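Local coordinates for protein LIN-41 (Caenorhabditis elegans, PDB 4UMG) that probably acts, as a TRIM-NHL protein, to control the onset of developmental plasticity, its filamin-type immunoglobulin-like domain being the part described here, at residues Asp72-Glu86 and Tyr101-Val115. Sequence-based numbering, arbitrary orientation.
Sequences DVQAFVISPDGSTVE and YYPSIEGSYTLNILV
Pro80 and Ser79 lie over one face of the Tyr109 ring: Pro80 CD stands 3.7 Å from the ring centroid, 22° off the normal, and Ser79 CA 4.0 Å from it, both CH-pi contacts. Val77 CG1 meets the ring edge at Tyr109 CD2 (3.7 Å), so face and edge contacts together limit rotation. Tyr109 OH donates in plane onto a lone pair of Ile105 O at 2.6 Å, holding the ring's end and tying down the 102-106 loop. Replacing Tyr109 by an alanine removes ring and hydroxyl, which would probably leave Ile105 O without this donor and open a gap beneath Ser79 and Pro80. The axes of strands 73-78 and 107-115 run antiparallel at 171°, joined by six backbone hydrogen bonds such as Leu114 N to Gln74 O (2.8 Å). Inward, Val77 CG2 touches Leu111 CD1 (3.7 Å), joining a core that strand 84-91 extends through Val87. On the solvent side, Gln74 is exposed and Phe76 partly so, its CZ 3.4 Å from Asn112 CB, ring and amide planes 73° apart; a water sits among Ile78 O, Ser108 O and Thr110 OG1. A wholly apolar inward face (Val73, Ala75, Val77, Leu111, Ile113, Val115) and a mixed outward one imply a sheet buried on one side, consistent with a filamin-type beta sandwich.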
ATOM      1  N   ASP A  72       2.262   6.933 -11.920  1.00 48.69           N
ATOM      2  CA  ASP A  72       3.549   6.971 -11.222  1.00 46.04           C
ATOM      3  C   ASP A  72       3.578   6.088  -9.972  1.00 43.71           C
ATOM      4  O   ASP A  72       4.627   5.977  -9.335  1.00 43.17           O
ATOM      5  CB  ASP A  72       3.868   8.423 -10.805  1.00 47.99           C
ATOM      6  CG  ASP A  72       4.166   9.376 -11.945  1.00 55.87           C
ATOM      7  OD1 ASP A  72       5.057   9.065 -12.762  1.00 55.67           O
ATOM      8  OD2 ASP A  72       3.573  10.478 -11.966  1.00 59.39           O
ATOM      9  N   VAL A  73       2.441   5.480  -9.606  1.00 36.11           N
ATOM     10  CA  VAL A  73       2.335   4.676  -8.384  1.00 34.07           C
ATOM     11  C   VAL A  73       2.134   3.191  -8.716  1.00 35.04           C
ATOM     12  O   VAL A  73       1.271   2.830  -9.519  1.00 34.28           O
ATOM     13  CB  VAL A  73       1.197   5.236  -7.454  1.00 39.52           C
ATOM     14  CG1 VAL A  73       1.005   4.373  -6.201  1.00 39.16           C
ATOM     15  CG2 VAL A  73       1.465   6.681  -7.058  1.00 40.00           C
ATOM     16  N   GLN A  74       2.934   2.329  -8.077  1.00 29.68           N
ATOM     17  CA  GLN A  74       2.828   0.880  -8.236  1.00 28.63           C
ATOM     18  C   GLN A  74       2.710   0.302  -6.832  1.00 31.73           C
ATOM     19  O   GLN A  74       3.354   0.786  -5.904  1.00 31.47           O
ATOM     20  CB  GLN A  74       4.092   0.331  -8.913  1.00 29.52           C
ATOM     21  CG  GLN A  74       4.320   0.875 -10.318  1.00 39.69           C
ATOM     22  CD  GLN A  74       5.508   0.222 -10.965  1.00 55.34           C
ATOM     23  OE1 GLN A  74       5.373  -0.751 -11.704  1.00 47.30           O
ATOM     24  NE2 GLN A  74       6.699   0.730 -10.689  1.00 49.24           N
ATOM     25  N   ALA A  75       1.866  -0.702  -6.654  1.00 26.47           N
ATOM     26  CA  ALA A  75       1.751  -1.338  -5.345  1.00 24.54           C
ATOM     27  C   ALA A  75       1.626  -2.837  -5.560  1.00 27.31           C
ATOM     28  O   ALA A  75       0.875  -3.271  -6.442  1.00 26.99           O
ATOM     29  CB  ALA A  75       0.533  -0.812  -4.603  1.00 25.75           C
ATOM     30  N   PHE A  76       2.401  -3.620  -4.819  1.00 22.31           N
ATOM     31  CA  PHE A  76       2.217  -5.055  -4.904  1.00 21.97           C
ATOM     32  C   PHE A  76       2.184  -5.689  -3.534  1.00 24.56           C
ATOM     33  O   PHE A  76       2.754  -5.172  -2.578  1.00 22.60           O
ATOM     34  CB  PHE A  76       3.172  -5.772  -5.831  1.00 26.92           C
ATOM     35  CG  PHE A  76       4.583  -5.564  -5.441  1.00 29.80           C
ATOM     36  CD1 PHE A  76       5.179  -6.374  -4.475  1.00 35.83           C
ATOM     37  CD2 PHE A  76       5.367  -4.636  -6.110  1.00 32.32           C
ATOM     38  CE1 PHE A  76       6.514  -6.193  -4.133  1.00 37.79           C
ATOM     39  CE2 PHE A  76       6.712  -4.501  -5.812  1.00 36.28           C
ATOM     40  CZ  PHE A  76       7.272  -5.269  -4.820  1.00 35.51           C
ATOM     41  N   VAL A  77       1.529  -6.837  -3.459  1.00 21.70           N
ATOM     42  CA  VAL A  77       1.363  -7.619  -2.259  1.00 21.68           C
ATOM     43  C   VAL A  77       1.696  -9.043  -2.645  1.00 24.82           C
ATOM     44  O   VAL A  77       1.255  -9.515  -3.708  1.00 22.81           O
ATOM     45  CB  VAL A  77      -0.059  -7.512  -1.688  1.00 24.99           C
ATOM     46  CG1 VAL A  77      -0.329  -8.569  -0.609  1.00 25.36           C
ATOM     47  CG2 VAL A  77      -0.326  -6.113  -1.142  1.00 23.92           C
ATOM     48  N   ILE A  78       2.579  -9.661  -1.855  1.00 24.44           N
ATOM     49  CA  ILE A  78       3.009 -11.045  -2.047  1.00 22.93           C
ATOM     50  C   ILE A  78       2.510 -11.822  -0.873  1.00 24.26           C
ATOM     51  O   ILE A  78       2.702 -11.406   0.275  1.00 22.40           O
ATOM     52  CB  ILE A  78       4.535 -11.161  -2.141  1.00 25.81           C
ATOM     53  CG1 ILE A  78       5.092 -10.097  -3.104  1.00 28.25           C
ATOM     54  CG2 ILE A  78       4.923 -12.573  -2.545  1.00 26.22           C
ATOM     55  CD1 ILE A  78       4.380 -10.088  -4.613  1.00 32.91           C
ATOM     56  N   SER A  79       1.903 -12.990  -1.138  1.00 23.33           N
ATOM     57  CA  SER A  79       1.376 -13.796  -0.071  1.00 23.20           C
ATOM     58  C   SER A  79       2.526 -14.610   0.591  1.00 27.95           C
ATOM     59  O   SER A  79       3.657 -14.567   0.085  1.00 23.89           O
ATOM     60  CB  SER A  79       0.261 -14.691  -0.634  1.00 26.58           C
ATOM     61  OG  SER A  79       0.867 -15.765  -1.323  1.00 33.89           O
ATOM     62  N   PRO A  80       2.260 -15.332   1.722  1.00 31.14           N
ATOM     63  CA  PRO A  80       3.319 -16.095   2.400  1.00 32.88           C
ATOM     64  C   PRO A  80       3.958 -17.234   1.594  1.00 35.05           C
ATOM     65  O   PRO A  80       5.038 -17.701   1.965  1.00 37.64           O
ATOM     66  CB  PRO A  80       2.612 -16.646   3.655  1.00 35.03           C
ATOM     67  CG  PRO A  80       1.402 -15.824   3.810  1.00 38.95           C
ATOM     68  CD  PRO A  80       0.978 -15.449   2.445  1.00 32.97           C
ATOM     69  N   ASP A  81       3.299 -17.663   0.507  1.00 31.50           N
ATOM     70  CA  ASP A  81       3.821 -18.729  -0.371  1.00 30.80           C
ATOM     71  C   ASP A  81       4.528 -18.156  -1.629  1.00 32.79           C
ATOM     72  O   ASP A  81       4.889 -18.917  -2.537  1.00 32.80           O
ATOM     73  CB  ASP A  81       2.709 -19.744  -0.739  1.00 32.92           C
ATOM     74  CG  ASP A  81       1.627 -19.255  -1.700  1.00 39.23           C
ATOM     75  OD1 ASP A  81       1.744 -18.124  -2.207  1.00 38.14           O
ATOM     76  OD2 ASP A  81       0.687 -20.027  -1.980  1.00 48.74           O
ATOM     77  N   GLY A  82       4.737 -16.830  -1.661  1.00 27.83           N
ATOM     78  CA  GLY A  82       5.416 -16.191  -2.779  1.00 27.41           C
ATOM     79  C   GLY A  82       4.587 -15.807  -3.977  1.00 28.32           C
ATOM     80  O   GLY A  82       5.136 -15.260  -4.945  1.00 27.58           O
ATOM     81  N   SER A  83       3.250 -15.975  -3.892  1.00 25.63           N
ATOM     82  CA  SER A  83       2.342 -15.649  -4.987  1.00 25.61           C
ATOM     83  C   SER A  83       1.944 -14.189  -4.921  1.00 27.40           C
ATOM     84  O   SER A  83       1.760 -13.658  -3.822  1.00 24.55           O
ATOM     85  CB  SER A  83       1.066 -16.497  -4.908  1.00 29.17           C
ATOM     86  OG  SER A  83       1.348 -17.889  -4.960  1.00 42.40           O
ATOM     87  N   THR A  84       1.766 -13.559  -6.093  1.00 24.68           N
ATOM     88  CA  THR A  84       1.306 -12.155  -6.174  1.00 23.97           C
ATOM     89  C   THR A  84      -0.181 -12.159  -5.906  1.00 27.29           C
ATOM     90  O   THR A  84      -0.890 -13.108  -6.258  1.00 27.25           O
ATOM     91  CB  THR A  84       1.592 -11.525  -7.547  1.00 33.22           C
ATOM     92  OG1 THR A  84       0.949 -12.272  -8.559  1.00 34.93           O
ATOM     93  CG2 THR A  84       3.078 -11.432  -7.861  1.00 34.59           C
ATOM     94  N   VAL A  85      -0.640 -11.099  -5.260  1.00 23.38           N
ATOM     95  CA  VAL A  85      -2.040 -10.911  -4.871  1.00 22.82           C
ATOM     96  C   VAL A  85      -2.453  -9.689  -5.635  1.00 26.83           C
ATOM     97  O   VAL A  85      -1.717  -8.702  -5.663  1.00 26.62           O
ATOM     98  CB  VAL A  85      -2.099 -10.735  -3.311  1.00 26.21           C
ATOM     99  CG1 VAL A  85      -3.484 -10.389  -2.810  1.00 27.59           C
ATOM    100  CG2 VAL A  85      -1.567 -11.998  -2.606  1.00 26.06           C
ATOM    101  N   GLU A  86      -3.654  -9.713  -6.237  1.00 24.05           N
ATOM    102  CA  GLU A  86      -4.093  -8.561  -7.020  1.00 25.75           C
ATOM    103  C   GLU A  86      -4.389  -7.362  -6.107  1.00 28.62           C
ATOM    104  O   GLU A  86      -5.163  -7.484  -5.158  1.00 27.28           O
ATOM    105  CB  GLU A  86      -5.336  -8.934  -7.847  1.00 27.79           C
ATOM    106  CG  GLU A  86      -5.848  -7.827  -8.765  1.00 37.92           C
ATOM    107  CD  GLU A  86      -5.030  -7.476  -9.998  1.00 56.15           C
ATOM    108  OE1 GLU A  86      -4.223  -8.315 -10.460  1.00 60.79           O
ATOM    109  OE2 GLU A  86      -5.250  -6.370 -10.539  1.00 53.90           O
ATOM    110  N   TYR A 101      -6.904  -5.354  -1.250  1.00 25.22           N
ATOM    111  CA  TYR A 101      -6.468  -6.697  -1.573  1.00 23.11           C
ATOM    112  C   TYR A 101      -7.238  -7.737  -0.765  1.00 26.77           C
ATOM    113  O   TYR A 101      -7.848  -7.413   0.254  1.00 26.04           O
ATOM    114  CB  TYR A 101      -4.933  -6.844  -1.414  1.00 23.98           C
ATOM    115  CG  TYR A 101      -4.489  -6.913   0.028  1.00 24.47           C
ATOM    116  CD1 TYR A 101      -4.346  -5.753   0.792  1.00 26.47           C
ATOM    117  CD2 TYR A 101      -4.153  -8.129   0.617  1.00 25.26           C
ATOM    118  CE1 TYR A 101      -3.904  -5.810   2.115  1.00 27.60           C
ATOM    119  CE2 TYR A 101      -3.788  -8.206   1.957  1.00 24.51           C
ATOM    120  CZ  TYR A 101      -3.655  -7.041   2.701  1.00 27.50           C
ATOM    121  OH  TYR A 101      -3.267  -7.095   4.013  1.00 29.59           O
ATOM    122  N   TYR A 102      -7.205  -8.994  -1.210  1.00 23.34           N
ATOM    123  CA  TYR A 102      -7.946 -10.082  -0.545  1.00 23.62           C
ATOM    124  C   TYR A 102      -6.964 -11.176  -0.144  1.00 26.60           C
ATOM    125  O   TYR A 102      -6.482 -11.910  -1.016  1.00 24.88           O
ATOM    126  CB  TYR A 102      -8.980 -10.631  -1.505  1.00 25.88           C
ATOM    127  CG  TYR A 102      -9.888 -11.678  -0.908  1.00 26.14           C
ATOM    128  CD1 TYR A 102     -11.062 -11.318  -0.254  1.00 28.86           C
ATOM    129  CD2 TYR A 102      -9.623 -13.035  -1.076  1.00 26.41           C
ATOM    130  CE1 TYR A 102     -11.926 -12.283   0.257  1.00 29.64           C
ATOM    131  CE2 TYR A 102     -10.515 -14.009  -0.619  1.00 29.12           C
ATOM    132  CZ  TYR A 102     -11.672 -13.623   0.037  1.00 32.57           C
ATOM    133  OH  TYR A 102     -12.546 -14.560   0.534  1.00 35.30           O
ATOM    134  N   PRO A 103      -6.592 -11.242   1.157  1.00 25.23           N
ATOM    135  CA  PRO A 103      -5.635 -12.267   1.594  1.00 24.75           C
ATOM    136  C   PRO A 103      -6.348 -13.598   1.801  1.00 30.08           C
ATOM    137  O   PRO A 103      -7.110 -13.727   2.758  1.00 30.05           O
ATOM    138  CB  PRO A 103      -5.064 -11.695   2.887  1.00 27.75           C
ATOM    139  CG  PRO A 103      -6.131 -10.770   3.405  1.00 33.07           C
ATOM    140  CD  PRO A 103      -7.054 -10.407   2.285  1.00 29.59           C
ATOM    141  N   SER A 104      -6.110 -14.576   0.904  1.00 26.66           N
ATOM    142  CA  SER A 104      -6.830 -15.867   0.973  1.00 26.63           C
ATOM    143  C   SER A 104      -6.287 -16.818   2.035  1.00 32.38           C
ATOM    144  O   SER A 104      -6.997 -17.717   2.488  1.00 34.27           O
ATOM    145  CB  SER A 104      -6.836 -16.543  -0.396  1.00 28.48           C
ATOM    146  OG  SER A 104      -5.585 -17.139  -0.701  1.00 31.92           O
ATOM    147  N   ILE A 105      -5.013 -16.656   2.398  1.00 30.31           N
ATOM    148  CA  ILE A 105      -4.341 -17.534   3.342  1.00 31.47           C
ATOM    149  C   ILE A 105      -3.738 -16.742   4.512  1.00 33.33           C
ATOM    150  O   ILE A 105      -3.421 -15.552   4.381  1.00 28.65           O
ATOM    151  CB  ILE A 105      -3.316 -18.458   2.630  1.00 34.90           C
ATOM    152  CG1 ILE A 105      -2.160 -17.673   1.966  1.00 33.00           C
ATOM    153  CG2 ILE A 105      -4.005 -19.397   1.639  1.00 39.05           C
ATOM    154  CD1 ILE A 105      -0.951 -18.546   1.555  1.00 34.91           C
ATOM    155  N   GLU A 106      -3.575 -17.419   5.653  1.00 31.60           N
ATOM    156  CA  GLU A 106      -2.993 -16.806   6.847  1.00 31.14           C
ATOM    157  C   GLU A 106      -1.497 -16.689   6.669  1.00 33.26           C
ATOM    158  O   GLU A 106      -0.922 -17.474   5.910  1.00 34.00           O
ATOM    159  CB  GLU A 106      -3.288 -17.682   8.091  1.00 34.09           C
ATOM    160  CG  GLU A 106      -2.986 -19.166   7.913  1.00 46.77           C
ATOM    161  CD  GLU A 106      -4.152 -20.032   7.451  1.00 74.65           C
ATOM    162  OE1 GLU A 106      -4.576 -19.916   6.274  1.00 52.27           O
ATOM    163  OE2 GLU A 106      -4.627 -20.850   8.270  1.00 75.88           O
ATOM    164  N   GLY A 107      -0.878 -15.781   7.426  1.00 27.79           N
ATOM    165  CA  GLY A 107       0.576 -15.661   7.427  1.00 27.07           C
ATOM    166  C   GLY A 107       1.167 -14.317   7.090  1.00 29.53           C
ATOM    167  O   GLY A 107       0.501 -13.284   7.093  1.00 28.45           O
ATOM    168  N   SER A 108       2.461 -14.342   6.803  1.00 26.83           N
ATOM    169  CA  SER A 108       3.268 -13.157   6.599  1.00 26.18           C
ATOM    170  C   SER A 108       3.296 -12.657   5.159  1.00 28.14           C
ATOM    171  O   SER A 108       3.968 -13.239   4.326  1.00 26.26           O
ATOM    172  CB  SER A 108       4.687 -13.416   7.101  1.00 27.26           C
ATOM    173  OG  SER A 108       5.397 -12.198   7.218  1.00 26.95           O
ATOM    174  N   TYR A 109       2.515 -11.617   4.868  1.00 22.97           N
ATOM    175  CA  TYR A 109       2.466 -10.994   3.538  1.00 21.20           C
ATOM    176  C   TYR A 109       3.526  -9.912   3.400  1.00 25.96           C
ATOM    177  O   TYR A 109       3.985  -9.352   4.398  1.00 26.62           O
ATOM    178  CB  TYR A 109       1.064 -10.367   3.311  1.00 21.08           C
ATOM    179  CG  TYR A 109      -0.012 -11.389   3.006  1.00 22.67           C
ATOM    180  CD1 TYR A 109      -0.387 -12.341   3.948  1.00 23.23           C
ATOM    181  CD2 TYR A 109      -0.680 -11.386   1.783  1.00 23.55           C
ATOM    182  CE1 TYR A 109      -1.394 -13.269   3.682  1.00 24.04           C
ATOM    183  CE2 TYR A 109      -1.665 -12.336   1.494  1.00 21.98           C
ATOM    184  CZ  TYR A 109      -2.014 -13.271   2.449  1.00 27.78           C
ATOM    185  OH  TYR A 109      -3.012 -14.153   2.184  1.00 28.04           O
ATOM    186  N   THR A 110       3.898  -9.599   2.163  1.00 24.09           N
ATOM    187  CA  THR A 110       4.874  -8.564   1.879  1.00 22.21           C
ATOM    188  C   THR A 110       4.172  -7.480   1.113  1.00 25.93           C
ATOM    189  O   THR A 110       3.472  -7.786   0.155  1.00 25.94           O
ATOM    190  CB  THR A 110       6.021  -9.096   1.044  1.00 27.40           C
ATOM    191  OG1 THR A 110       6.540 -10.265   1.671  1.00 29.05           O
ATOM    192  CG2 THR A 110       7.141  -8.073   0.904  1.00 28.61           C
ATOM    193  N   LEU A 111       4.402  -6.218   1.497  1.00 24.82           N
ATOM    194  CA  LEU A 111       3.815  -5.085   0.800  1.00 24.37           C
ATOM    195  C   LEU A 111       4.921  -4.182   0.340  1.00 25.97           C
ATOM    196  O   LEU A 111       5.844  -3.896   1.116  1.00 25.67           O
ATOM    197  CB  LEU A 111       2.945  -4.290   1.786  1.00 25.34           C
ATOM    198  CG  LEU A 111       2.400  -2.928   1.312  1.00 27.82           C
ATOM    199  CD1 LEU A 111       1.405  -3.074   0.143  1.00 27.68           C
ATOM    200  CD2 LEU A 111       1.771  -2.166   2.461  1.00 30.07           C
ATOM    201  N   ASN A 112       4.833  -3.723  -0.896  1.00 23.26           N
ATOM    202  CA  ASN A 112       5.762  -2.684  -1.379  1.00 22.10           C
ATOM    203  C   ASN A 112       4.976  -1.670  -2.210  1.00 26.31           C
ATOM    204  O   ASN A 112       4.120  -2.063  -2.984  1.00 25.65           O
ATOM    205  CB  ASN A 112       6.996  -3.254  -2.132  1.00 21.65           C
ATOM    206  CG  ASN A 112       8.196  -2.303  -2.106  1.00 32.03           C
ATOM    207  OD1 ASN A 112       8.094  -1.191  -1.606  1.00 26.73           O
ATOM    208  ND2 ASN A 112       9.375  -2.718  -2.614  1.00 28.69           N
ATOM    209  N   ILE A 113       5.224  -0.353  -2.013  1.00 24.00           N
ATOM    210  CA  ILE A 113       4.542   0.675  -2.791  1.00 23.07           C
ATOM    211  C   ILE A 113       5.649   1.574  -3.323  1.00 28.65           C
ATOM    212  O   ILE A 113       6.476   2.035  -2.543  1.00 25.93           O
ATOM    213  CB  ILE A 113       3.534   1.471  -1.939  1.00 27.28           C
ATOM    214  CG1 ILE A 113       2.522   0.528  -1.232  1.00 28.54           C
ATOM    215  CG2 ILE A 113       2.806   2.534  -2.802  1.00 28.42           C
ATOM    216  CD1 ILE A 113       1.984   1.134   0.123  1.00 31.91           C
ATOM    217  N   LEU A 114       5.705   1.727  -4.661  1.00 28.28           N
ATOM    218  CA  LEU A 114       6.727   2.466  -5.378  1.00 28.56           C
ATOM    219  C   LEU A 114       6.151   3.692  -6.030  1.00 32.00           C
ATOM    220  O   LEU A 114       5.143   3.609  -6.727  1.00 32.38           O
ATOM    221  CB  LEU A 114       7.368   1.603  -6.483  1.00 29.02           C
ATOM    222  CG  LEU A 114       7.845   0.177  -6.184  1.00 35.10           C
ATOM    223  CD1 LEU A 114       8.543  -0.398  -7.416  1.00 37.13           C
ATOM    224  CD2 LEU A 114       8.801   0.112  -5.030  1.00 38.31           C
ATOM    225  N   VAL A 115       6.795   4.837  -5.804  1.00 29.59           N
ATOM    226  CA  VAL A 115       6.393   6.083  -6.440  1.00 29.28           C
ATOM    227  C   VAL A 115       7.562   6.425  -7.358  1.00 29.25           C
ATOM    228  O   VAL A 115       8.699   6.537  -6.886  1.00 28.20           O
ATOM    229  CB  VAL A 115       6.083   7.219  -5.411  1.00 34.74           C
ATOM    230  CG1 VAL A 115       6.201   8.594  -6.053  1.00 36.13           C
ATOM    231  CG2 VAL A 115       4.693   7.030  -4.816  1.00 34.60           C
TER
HETATM  232  O   HOH W   1       5.224 -12.652   1.923  1.00 25.90           O
HETATM  233  O   HOH W   2      -6.636  -9.426  -3.941  1.00 24.98           O